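PDB 6KI3: probable AP endonuclease from African swine fever virus, which cleaves DNA backbones on the 5' side of abasic sites during DNA repair, using three zinc ions, and also removes mismatched nucleotides as a 3'-5' exonuclease. Local coordinates for residues Val11-Arg14 / Leu15-Ser19; Lys66-Leu69 / Leu70-Ile73; Ser281-Gln284 / Leu285-Leu289; Ser19-Thr22 / Thr23-Thr27. One frame throughout, in Å; residues are numbered along the deposited sequence.

Contact 1 (Val11-Arg14 / Leu15-Ser19). With nucleotides of chain C.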
loop_
_atom_site.group_PDB
_atom_site.type_symbol
_atom_site.label_atom_id
_atom_site.label_comp_id
_atom_site.label_asym_id
_atom_site.label_seq_id
_atom_site.Cartn_x
_atom_site.Cartn_y
_atom_site.Cartn_z
ATOM N N VAL A 11 -10.284 2.084 0.430
ATOM C CA VAL A 11 -11.713 2.261 0.653
ATOM C C VAL A 11 -11.883 3.203 1.836
ATOM O O VAL A 11 -11.620 2.828 2.985
ATOM C CB VAL A 11 -12.420 0.923 0.901
ATOM C CG1 VAL A 11 -13.910 1.139 1.112
ATOM C CG2 VAL A 11 -12.170 -0.027 -0.257
ATOM N N SER A 12 -12.325 4.426 1.563
ATOM C CA SER A 12 -12.565 5.385 2.629
ATOM C C SER A 12 -13.956 5.188 3.220
ATOM O O SER A 12 -14.907 4.819 2.523
ATOM C CB SER A 12 -12.415 6.816 2.115
ATOM O OG SER A 12 -13.597 7.246 1.464
ATOM N N HIS A 13 -14.026 5.463 4.389
ATOM C CA HIS A 13 -15.288 5.369 5.093
ATOM C C HIS A 13 -16.248 6.400 4.615
ATOM O O HIS A 13 -17.461 6.053 4.394
ATOM C CB HIS A 13 -15.022 5.563 6.560
ATOM C CG HIS A 13 -16.223 5.734 7.395
ATOM N ND1 HIS A 13 -17.230 6.569 7.102
ATOM C CD2 HIS A 13 -16.540 5.210 8.615
ATOM C CE1 HIS A 13 -18.134 6.539 8.093
ATOM N NE2 HIS A 13 -17.714 5.714 9.020
ATOM N N ARG A 14 -15.817 7.640 4.460
ATOM C CA ARG A 14 -16.716 8.710 4.028
ATOM C C ARG A 14 -17.336 8.599 2.626
ATOM O O ARG A 14 -18.487 8.982 2.418
ATOM C CB ARG A 14 -16.018 10.068 4.169
ATOM C CG ARG A 14 -16.817 11.236 3.616
ATOM C CD ARG A 14 -15.965 12.492 3.523
ATOM N NE ARG A 14 -14.741 12.267 2.761
ATOM C CZ ARG A 14 -14.518 12.752 1.544
ATOM N NH1 ARG A 14 -15.440 13.494 0.945
ATOM N NH2 ARG A 14 -13.373 12.496 0.925
ATOM N N LEU A 15 -16.558 8.103 1.673
ATOM C CA LEU A 15 -16.954 8.042 0.271
ATOM C C LEU A 15 -17.570 6.708 -0.125
ATOM O O LEU A 15 -17.947 6.540 -1.289
ATOM C CB LEU A 15 -15.753 8.326 -0.638
ATOM C CG LEU A 15 -15.129 9.703 -0.413
ATOM C CD1 LEU A 15 -13.839 9.882 -1.221
ATOM C CD2 LEU A 15 -16.153 10.764 -0.765
ATOM N N TRP A 16 -17.697 5.763 0.805
ATOM C CA TRP A 16 -18.186 4.437 0.444
ATOM C C TRP A 16 -19.280 3.944 1.383
ATOM O O TRP A 16 -20.180 3.214 0.956
ATOM C CB TRP A 16 -17.025 3.440 0.415
ATOM C CG TRP A 16 -16.075 3.662 -0.723
ATOM C CD1 TRP A 16 -14.854 4.272 -0.670
ATOM C CD2 TRP A 16 -16.271 3.278 -2.090
ATOM N NE1 TRP A 16 -14.277 4.286 -1.917
ATOM C CE2 TRP A 16 -15.128 3.683 -2.807
ATOM C CE3 TRP A 16 -17.303 2.631 -2.775
ATOM C CZ2 TRP A 16 -14.987 3.461 -4.175
ATOM C CZ3 TRP A 16 -17.162 2.412 -4.134
ATOM C CH2 TRP A 16 -16.012 2.825 -4.819
ATOM N N SER A 17 -19.218 4.326 2.655
ATOM C CA SER A 17 -20.196 3.838 3.616
ATOM C C SER A 17 -21.547 4.505 3.401
ATOM O O SER A 17 -21.631 5.702 3.111
ATOM C CB SER A 17 -19.721 4.083 5.047
ATOM O OG SER A 17 -18.564 3.322 5.341
ATOM N N ASP A 18 -22.609 3.717 3.540
ATOM C CA ASP A 18 -23.957 4.261 3.524
ATOM C C ASP A 18 -24.213 5.070 4.789
ATOM O O ASP A 18 -23.582 4.858 5.829
ATOM C CB ASP A 18 -24.988 3.138 3.418
ATOM C CG ASP A 18 -24.899 2.385 2.110
ATOM O OD1 ASP A 18 -24.861 3.040 1.049
ATOM O OD2 ASP A 18 -24.867 1.136 2.144
ATOM N N SER A 19 -25.148 6.009 4.691
ATOM C CA SER A 19 -25.600 6.712 5.881
ATOM C C SER A 19 -26.309 5.737 6.810
ATOM O O SER A 19 -27.065 4.867 6.365
ATOM C CB SER A 19 -26.532 7.862 5.502
ATOM O OG SER A 19 -27.589 7.404 4.679
ATOM P P DG C 3 -11.591 6.900 6.524
ATOM O OP1 DG C 3 -11.409 5.456 6.260
ATOM O OP2 DG C 3 -12.478 7.698 5.647
ATOM O "O5'" DG C 3 -12.088 7.065 8.029
ATOM C "C5'" DG C 3 -11.215 6.714 9.090
ATOM C "C4'" DG C 3 -11.769 7.176 10.422
ATOM O "O4'" DG C 3 -11.470 8.585 10.618
ATOM C "C3'" DG C 3 -13.282 7.036 10.579
ATOM O "O3'" DG C 3 -13.570 6.601 11.894
ATOM C "C2'" DG C 3 -13.781 8.461 10.335
ATOM C "C1'" DG C 3 -12.655 9.276 10.942
ATOM N N9 DG C 3 -12.558 10.630 10.405
ATOM C C8 DG C 3 -12.764 11.021 9.104
ATOM N N7 DG C 3 -12.601 12.300 8.915
ATOM C C5 DG C 3 -12.262 12.790 10.171
ATOM C C6 DG C 3 -11.965 14.110 10.586
ATOM O O6 DG C 3 -11.944 15.143 9.902
ATOM N N1 DG C 3 -11.673 14.168 11.947
ATOM C C2 DG C 3 -11.668 13.089 12.798
ATOM N N2 DG C 3 -11.360 13.341 14.078
ATOM N N3 DG C 3 -11.943 11.847 12.421
ATOM C C4 DG C 3 -12.230 11.772 11.098
ATOM P P DA C 4 -15.049 6.131 12.311
ATOM O OP1 DA C 4 -15.007 4.661 12.463
ATOM O OP2 DA C 4 -16.049 6.746 11.410
ATOM O "O5'" DA C 4 -15.228 6.776 13.759
ATOM C "C5'" DA C 4 -14.200 6.611 14.724
ATOM C "C4'" DA C 4 -14.322 7.638 15.832
ATOM O "O4'" DA C 4 -14.047 8.963 15.308
ATOM C "C3'" DA C 4 -15.691 7.709 16.498
ATOM O "O3'" DA C 4 -15.523 7.852 17.897
ATOM C "C2'" DA C 4 -16.335 8.947 15.866
ATOM C "C1'" DA C 4 -15.127 9.831 15.574
ATOM N N9 DA C 4 -15.304 10.697 14.410
ATOM C C8 DA C 4 -15.769 10.332 13.177
ATOM N N7 DA C 4 -15.814 11.319 12.314
ATOM C C5 DA C 4 -15.340 12.406 13.027
ATOM C C6 DA C 4 -15.140 13.758 12.676
ATOM N N6 DA C 4 -15.407 14.251 11.462
ATOM N N1 DA C 4 -14.651 14.584 13.625
ATOM C C2 DA C 4 -14.385 14.086 14.839
ATOM N N3 DA C 4 -14.531 12.839 15.284
ATOM C C4 DA C 4 -15.018 12.042 14.320
HETATM O O HOH W 1 -11.848 5.540 -0.861
#

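Contact 2 (Lys66-Leu69 / Leu70-Ile73)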
loop_
_atom_site.group_PDB
_atom_site.type_symbol
_atom_site.label_atom_id
_atom_site.label_comp_id
_atom_site.label_asym_id
_atom_site.label_seq_id
_atom_site.Cartn_x
_atom_site.Cartn_y
_atom_site.Cartn_z
ATOM N N LYS A 66 -16.053 -6.238 13.121
ATOM C CA LYS A 66 -14.988 -7.234 13.074
ATOM C C LYS A 66 -15.520 -8.603 12.667
ATOM O O LYS A 66 -14.836 -9.356 11.965
ATOM C CB LYS A 66 -14.286 -7.309 14.431
ATOM C CG LYS A 66 -13.544 -6.035 14.804
ATOM C CD LYS A 66 -13.139 -6.017 16.270
ATOM C CE LYS A 66 -12.051 -7.035 16.564
ATOM N NZ LYS A 66 -11.425 -6.795 17.893
ATOM N N VAL A 67 -16.738 -8.943 13.093
ATOM C CA VAL A 67 -17.309 -10.239 12.741
ATOM C C VAL A 67 -17.768 -10.247 11.289
ATOM O O VAL A 67 -17.529 -11.212 10.552
ATOM C CB VAL A 67 -18.459 -10.592 13.703
ATOM C CG1 VAL A 67 -19.109 -11.907 13.297
ATOM C CG2 VAL A 67 -17.947 -10.663 15.133
ATOM N N GLU A 68 -18.430 -9.173 10.849
ATOM C CA GLU A 68 -18.899 -9.115 9.468
ATOM C C GLU A 68 -17.744 -8.980 8.483
ATOM O O GLU A 68 -17.825 -9.502 7.365
ATOM C CB GLU A 68 -19.883 -7.958 9.297
ATOM C CG GLU A 68 -21.170 -8.116 10.094
ATOM C CD GLU A 68 -21.946 -9.362 9.709
ATOM O OE1 GLU A 68 -22.352 -9.473 8.532
ATOM O OE2 GLU A 68 -22.145 -10.233 10.581
ATOM N N LEU A 69 -16.667 -8.293 8.874
ATOM C CA LEU A 69 -15.539 -8.114 7.965
ATOM C C LEU A 69 -14.876 -9.445 7.638
ATOM O O LEU A 69 -14.467 -9.677 6.494
ATOM C CB LEU A 69 -14.525 -7.141 8.566
ATOM C CG LEU A 69 -13.281 -6.854 7.727
ATOM C CD1 LEU A 69 -13.674 -6.367 6.343
ATOM C CD2 LEU A 69 -12.394 -5.836 8.425
ATOM N N LEU A 70 -14.763 -10.333 8.629
ATOM C CA LEU A 70 -14.185 -11.649 8.375
ATOM C C LEU A 70 -15.047 -12.453 7.410
ATOM O O LEU A 70 -14.528 -13.103 6.496
ATOM C CB LEU A 70 -14.005 -12.408 9.689
ATOM C CG LEU A 70 -13.424 -13.816 9.563
ATOM C CD1 LEU A 70 -11.985 -13.753 9.078
ATOM C CD2 LEU A 70 -13.519 -14.557 10.887
ATOM N N LYS A 71 -16.369 -12.421 7.601
ATOM C CA LYS A 71 -17.267 -13.113 6.681
ATOM C C LYS A 71 -17.186 -12.514 5.283
ATOM O O LYS A 71 -17.174 -13.245 4.286
ATOM C CB LYS A 71 -18.700 -13.054 7.208
ATOM C CG LYS A 71 -18.919 -13.814 8.506
ATOM C CD LYS A 71 -20.158 -13.313 9.235
ATOM C CE LYS A 71 -21.386 -13.361 8.343
ATOM N NZ LYS A 71 -22.576 -12.768 9.014
ATOM N N MET A 72 -17.129 -11.183 5.192
ATOM C CA MET A 72 -17.016 -10.526 3.894
ATOM C C MET A 72 -15.721 -10.910 3.190
ATOM O O MET A 72 -15.716 -11.180 1.983
ATOM C CB MET A 72 -17.096 -9.010 4.069
ATOM C CG MET A 72 -16.781 -8.217 2.813
ATOM S SD MET A 72 -18.086 -8.324 1.576
ATOM C CE MET A 72 -19.432 -7.531 2.447
ATOM N N ILE A 73 -14.611 -10.941 3.931
ATOM C CA ILE A 73 -13.319 -11.266 3.331
ATOM C C ILE A 73 -13.313 -12.698 2.813
ATOM O O ILE A 73 -12.808 -12.975 1.719
ATOM C CB ILE A 73 -12.186 -11.018 4.346
ATOM C CG1 ILE A 73 -11.972 -9.515 4.544
ATOM C CG2 ILE A 73 -10.897 -11.692 3.898
ATOM C CD1 ILE A 73 -10.888 -9.176 5.542
#

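Contact 3 (Ser281-Gln284 / Leu285-Leu289)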
loop_
_atom_site.group_PDB
_atom_site.type_symbol
_atom_site.label_atom_id
_atom_site.label_comp_id
_atom_site.label_asym_id
_atom_site.label_seq_id
_atom_site.Cartn_x
_atom_site.Cartn_y
_atom_site.Cartn_z
ATOM N N SER A 281 -15.501 13.738 -3.129
ATOM C CA SER A 281 -16.867 13.231 -3.103
ATOM C C SER A 281 -16.918 11.913 -3.868
ATOM O O SER A 281 -15.979 11.553 -4.583
ATOM C CB SER A 281 -17.851 14.248 -3.692
ATOM O OG SER A 281 -17.815 14.227 -5.108
ATOM N N SER A 282 -18.044 11.206 -3.725
ATOM C CA SER A 282 -18.137 9.847 -4.249
ATOM C C SER A 282 -18.022 9.815 -5.772
ATOM O O SER A 282 -17.284 8.995 -6.329
ATOM C CB SER A 282 -19.445 9.204 -3.792
ATOM O OG SER A 282 -19.841 8.172 -4.675
ATOM N N MET A 283 -18.755 10.691 -6.468
ATOM C CA MET A 283 -18.855 10.572 -7.922
ATOM C C MET A 283 -17.545 10.937 -8.611
ATOM O O MET A 283 -17.174 10.313 -9.616
ATOM C CB MET A 283 -20.000 11.439 -8.444
ATOM C CG MET A 283 -20.154 11.392 -9.959
ATOM S SD MET A 283 -21.767 11.965 -10.542
ATOM C CE MET A 283 -22.325 12.920 -9.130
ATOM N N GLN A 284 -16.837 11.947 -8.101
ATOM C CA GLN A 284 -15.516 12.241 -8.643
ATOM C C GLN A 284 -14.610 11.024 -8.522
ATOM O O GLN A 284 -13.964 10.618 -9.495
ATOM C CB GLN A 284 -14.883 13.440 -7.937
ATOM C CG GLN A 284 -15.780 14.623 -7.680
ATOM C CD GLN A 284 -15.175 15.552 -6.654
ATOM O OE1 GLN A 284 -14.639 16.613 -6.987
ATOM N NE2 GLN A 284 -15.223 15.143 -5.403
ATOM N N LEU A 285 -14.561 10.423 -7.329
ATOM C CA LEU A 285 -13.694 9.271 -7.097
ATOM C C LEU A 285 -14.043 8.115 -8.023
ATOM O O LEU A 285 -13.151 7.455 -8.569
ATOM C CB LEU A 285 -13.795 8.834 -5.634
ATOM C CG LEU A 285 -12.990 7.599 -5.240
ATOM C CD1 LEU A 285 -11.518 7.854 -5.470
ATOM C CD2 LEU A 285 -13.248 7.211 -3.792
ATOM N N GLN A 286 -15.337 7.854 -8.214
ATOM C CA GLN A 286 -15.740 6.720 -9.036
ATOM C C GLN A 286 -15.404 6.951 -10.504
ATOM O O GLN A 286 -14.974 6.022 -11.196
ATOM C CB GLN A 286 -17.230 6.442 -8.847
ATOM C CG GLN A 286 -17.577 5.980 -7.439
ATOM C CD GLN A 286 -19.025 5.566 -7.291
ATOM O OE1 GLN A 286 -19.579 4.878 -8.147
ATOM N NE2 GLN A 286 -19.650 5.983 -6.195
ATOM N N THR A 287 -15.574 8.181 -10.994
ATOM C CA THR A 287 -15.195 8.475 -12.373
ATOM C C THR A 287 -13.699 8.280 -12.584
ATOM O O THR A 287 -13.272 7.762 -13.624
ATOM C CB THR A 287 -15.603 9.902 -12.745
ATOM O OG1 THR A 287 -16.996 10.095 -12.464
ATOM C CG2 THR A 287 -15.353 10.158 -14.226
ATOM N N ALA A 288 -12.887 8.677 -11.602
ATOM C CA ALA A 288 -11.441 8.532 -11.734
ATOM C C ALA A 288 -11.025 7.066 -11.729
ATOM O O ALA A 288 -10.178 6.652 -12.530
ATOM C CB ALA A 288 -10.733 9.294 -10.614
ATOM N N LEU A 289 -11.613 6.261 -10.839
ATOM C CA LEU A 289 -11.217 4.862 -10.736
ATOM C C LEU A 289 -11.698 4.046 -11.928
ATOM O O LEU A 289 -11.003 3.121 -12.362
ATOM C CB LEU A 289 -11.738 4.261 -9.432
ATOM C CG LEU A 289 -11.214 4.914 -8.153
ATOM C CD1 LEU A 289 -12.061 4.502 -6.966
ATOM C CD2 LEU A 289 -9.758 4.552 -7.925
#

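Contact 4 (Ser19-Thr22 / Thr23-Thr27)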
loop_
_atom_site.group_PDB
_atom_site.type_symbol
_atom_site.label_atom_id
_atom_site.label_comp_id
_atom_site.label_asym_id
_atom_site.label_seq_id
_atom_site.Cartn_x
_atom_site.Cartn_y
_atom_site.Cartn_z
ATOM N N SER A 19 -25.148 6.009 4.691
ATOM C CA SER A 19 -25.600 6.712 5.881
ATOM C C SER A 19 -26.309 5.737 6.810
ATOM O O SER A 19 -27.065 4.867 6.365
ATOM C CB SER A 19 -26.532 7.862 5.502
ATOM O OG SER A 19 -27.589 7.404 4.679
ATOM N N GLY A 20 -26.054 5.874 8.106
ATOM C CA GLY A 20 -26.624 4.944 9.063
ATOM C C GLY A 20 -26.009 3.562 9.010
ATOM O O GLY A 20 -26.716 2.565 9.206
ATOM N N CYS A 21 -24.706 3.474 8.735
ATOM C CA CYS A 21 -24.018 2.190 8.787
ATOM C C CYS A 21 -23.794 1.712 10.214
ATOM O O CYS A 21 -23.439 0.544 10.408
ATOM C CB CYS A 21 -22.683 2.274 8.041
ATOM S SG CYS A 21 -21.593 3.620 8.562
ATOM N N THR A 22 -23.995 2.587 11.203
ATOM C CA THR A 22 -23.970 2.245 12.622
ATOM C C THR A 22 -22.715 1.483 13.025
ATOM O O THR A 22 -21.634 2.066 13.148
ATOM C CB THR A 22 -25.212 1.429 13.001
ATOM O OG1 THR A 22 -25.072 0.084 12.526
ATOM C CG2 THR A 22 -26.467 2.047 12.400
ATOM N N THR A 23 -22.854 0.173 13.221
ATOM C CA THR A 23 -21.830 -0.640 13.860
ATOM C C THR A 23 -20.975 -1.436 12.882
ATOM O O THR A 23 -20.005 -2.069 13.312
ATOM C CB THR A 23 -22.484 -1.608 14.854
ATOM O OG1 THR A 23 -21.478 -2.416 15.473
ATOM C CG2 THR A 23 -23.486 -2.508 14.138
ATOM N N THR A 24 -21.300 -1.426 11.592
ATOM C CA THR A 24 -20.603 -2.233 10.591
ATOM C C THR A 24 -20.206 -1.378 9.393
ATOM O O THR A 24 -20.439 -1.736 8.238
ATOM C CB THR A 24 -21.472 -3.402 10.134
ATOM O OG1 THR A 24 -22.702 -2.898 9.594
ATOM C CG2 THR A 24 -21.781 -4.335 11.297
ATOM N N CYS A 25 -19.575 -0.232 9.657
ATOM C CA CYS A 25 -19.349 0.744 8.594
ATOM C C CYS A 25 -18.232 0.325 7.644
ATOM O O CYS A 25 -18.316 0.589 6.439
ATOM C CB CYS A 25 -19.051 2.112 9.204
ATOM S SG CYS A 25 -20.474 2.823 10.056
ATOM N N ILE A 26 -17.180 -0.318 8.154
ATOM C CA ILE A 26 -16.075 -0.719 7.284
ATOM C C ILE A 26 -16.522 -1.816 6.326
ATOM O O ILE A 26 -16.277 -1.745 5.116
ATOM C CB ILE A 26 -14.859 -1.163 8.118
ATOM C CG1 ILE A 26 -14.383 -0.022 9.018
ATOM C CG2 ILE A 26 -13.736 -1.636 7.202
ATOM C CD1 ILE A 26 -13.189 -0.381 9.877
ATOM N N THR A 27 -17.183 -2.849 6.855
ATOM C CA THR A 27 -17.677 -3.928 6.005
ATOM C C THR A 27 -18.727 -3.419 5.026
ATOM O O THR A 27 -18.768 -3.852 3.867
ATOM C CB THR A 27 -18.252 -5.053 6.867
ATOM O OG1 THR A 27 -17.322 -5.386 7.905
ATOM C CG2 THR A 27 -18.519 -6.287 6.021
HETATM O O HOH W 2 -18.849 0.998 12.245
#

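Contact 1 (Val11-Arg14 / Leu15-Ser19)
Ser12 and Leu15 meet where a short helical turn begins. From CB, which lies 3.6 Å from OP2 of DG3 of chain C, the Ser12 side chain runs to OG, and OG accepts from Leu15 N at 3.1 Å (N-H...O 152°). With OG set between backbone N and carbonyl carbon (chi1 82°) the hydroxyl faces that amide, which makes Ser12 the N-cap of the turn. Ser12 O lies in the plane of the Trp16 ring, at its edge, 3.2 Å from CD1. Val11 CG1 approaches the same ring obliquely, and water 1 bridges Ser12 N and Trp16 NE1.

The turn follows strand 6-10 of the TIM barrel, and its N-terminal end is turned to DNA. Ser17 N donates to His13 O at 3.0 Å (153°), the i to i+4 bond of this weak helix. His13 N, at the start of the turn, faces the phosphate of DG3 of chain C, donating to OP2 at 3.0 Å and weakly to OP1; any helix-end effect is probably modest. The His13 ring has Ser17 OG 3.9 Å above one face, while its NE2 comes within 3.1 Å of OP2 of DA4 of chain C. Ser17 OG bonds to Cys25 O. Leu15 CD2 sits over one face of the Arg14 guanidinium, 3.3 Å from NH1; NH1 and NH2 bond to the carbonyls of Gly280 and Leu279.

Contact 2 (Lys66-Leu69 / Leu70-Ile73)
Glu68 and Lys71 form an i to i+3 salt bridge on helix 63-76, the helix of the beta-alpha-beta unit that links strands 46-49 and 79-83 of the TIM barrel.

In the ionic part, Lys71 NZ lies 3.0 Å from Glu68 OE2, on the syn side of that oxygen and 23° out of the carboxylate plane. A second, weak bond runs from NZ to OE1, so the ammonium group faces both oxygens unequally. The two side chains lie alongside each other and point the same way. Bends at Glu68 chi2 (-60°) and Lys71 chi3 (55°) turn the carboxylate and the ammonium towards each other.

The backbone supplies four i to i+4 bonds of uneven strength. Met72 N to Glu68 O, at 2.8 Å, and Ile73 N to Leu69 O, at 2.9 Å, are well formed. Leu70 N to Lys66 O and Lys71 N to Val67 O are long and weak.

Apolar packing runs along another side of the helix. Leu69, buried, meets Ile73 one turn on, with the two side chains set at a slant to each other. Beyond the segments, Leu69 also packs on Thr27 and Ile30 of helix 25-39 and on Val112 of helix 96-112, while Met72 touches Thr27 and Ala31; this face therefore seats the helix against its neighbours. One arm of each residue meets the other: Ile73 CD1 lies 4.0 Å from Leu69 CG, and Leu69 CD1 approaches Ile73 CG1 and CD1, while Ile73 CG1 also passes 3.2 Å from the backbone oxygen Leu69 O.

Contact 3 (Ser281-Gln284 / Leu285-Leu289)
Leu285 N donates to Ser281 O at 3.3 Å with an N-H...O angle of 167°, opening a run of i to i+4 bonds that continues through Gln286 to Ser282, Thr287 to Met283 and Ala288 to Gln284 at the start of helix 282-300. Ser281 occupies the N-cap position, but its hydroxyl makes no capping bond; a weak bond to it from Gln284 NE2 is doubtful, because that NE2 also lies 2.7 Å from another donor, Ser281 N.

A second amide and hydroxyl pair, Gln286 and Ser282, is four residues apart. Gln286 NE2 approaches Ser282 OG at 2.7 Å, but the bond is bent (126°) and weak. The glutamine CG, anti to the carbonyl carbon, starts the chain towards the preceding turn, and its extension beyond CG supplies the reach. Gln286 CG passes 3.2 Å from Ser282 O on the way.

Thr287 turns its hydroxyl back to the chain as well. OG1 stands beside its own backbone N (chi1 -53°) and donates to Met283 O at 2.9 Å, while Thr287 N donates to the same oxygen at 3.0 Å. The two donors reach Met283 O from opposite faces of its plane.

Leu285 points in another direction, packing on Leu15 and Trp16 of helix 13-16 and on Arg277, so the first turn of this barrel helix is anchored by its apolar side. On the polar side, the double grip on Met283 O ties the threonine hydroxyl to the backbone of the preceding turn; the Ser282 to Gln286 link adds little.

Contact 4 (Ser19-Thr22 / Thr23-Thr27)
The flat groups here are peptide units, and the carbonyl of Cys21 is approached on both faces of its plane: by Thr24 N on one, by Thr22 OG1 on the other. Thr24 N bonds at 3.1 Å and nearly straight (N-H...O 170°), closing a type II' beta turn from Cys21 to Thr24. The Thr22 OG1 contact, well above the carbonyl plane, is doubtful, because that hydroxyl is modelled in a strained position only 2.3 Å from Thr23 N.

One residue beyond the turn, Cys25 SG is covalently joined to Cys21 SG at 2.0 Å, with a disulfide torsion of 89°, close to the relaxed right angle. Cys21 SG reaches its partner from between its own backbone N and carbonyl carbon (chi1 53°), whereas Cys25 SG stands beside its backbone N. Thr22 O is 3.4 Å from Cys25 SG, and water 2 bridges Thr22 O and Cys25 N, adding a polar link to the covalent one.

Outside the pair of segments, Thr23 OG1 bonds to Asp64, and Asp65 receives Ile26 N and Thr27 OG1. Ser19 OG bonds to a DNA phosphate. The whole is a type II' beta turn followed by the N-terminus of helix 25-39, with an i to i+4 disulfide joining the first turn residue to the first helical residue, in a DNA-contacting loop of this TIM-barrel enzyme.

In the fold
Along the chain the order is contact 1, contact 4, contact 2, contact 3, all on helices or loops around the barrel sheet. Contacts 1 and 4 share Ser19, with centres about 9 Å apart, and cover the passage from helix 13-16 through the disulfide loop into helix 25-39. Contact 2 touches contact 4 through Thr27, which packs on Glu68 and Met72 of helix 63-76. Contact 3, on the last helix, 282-300, meets contact 1 through Leu15, Trp16 and Leu285, their centres about 12 Å apart despite the distance in sequence. Contacts 2 and 3 do not touch, their centres being about 26 Å apart. The packing thus joins the end of the barrel chain to its beginning, beside the segments that hold DNA phosphates.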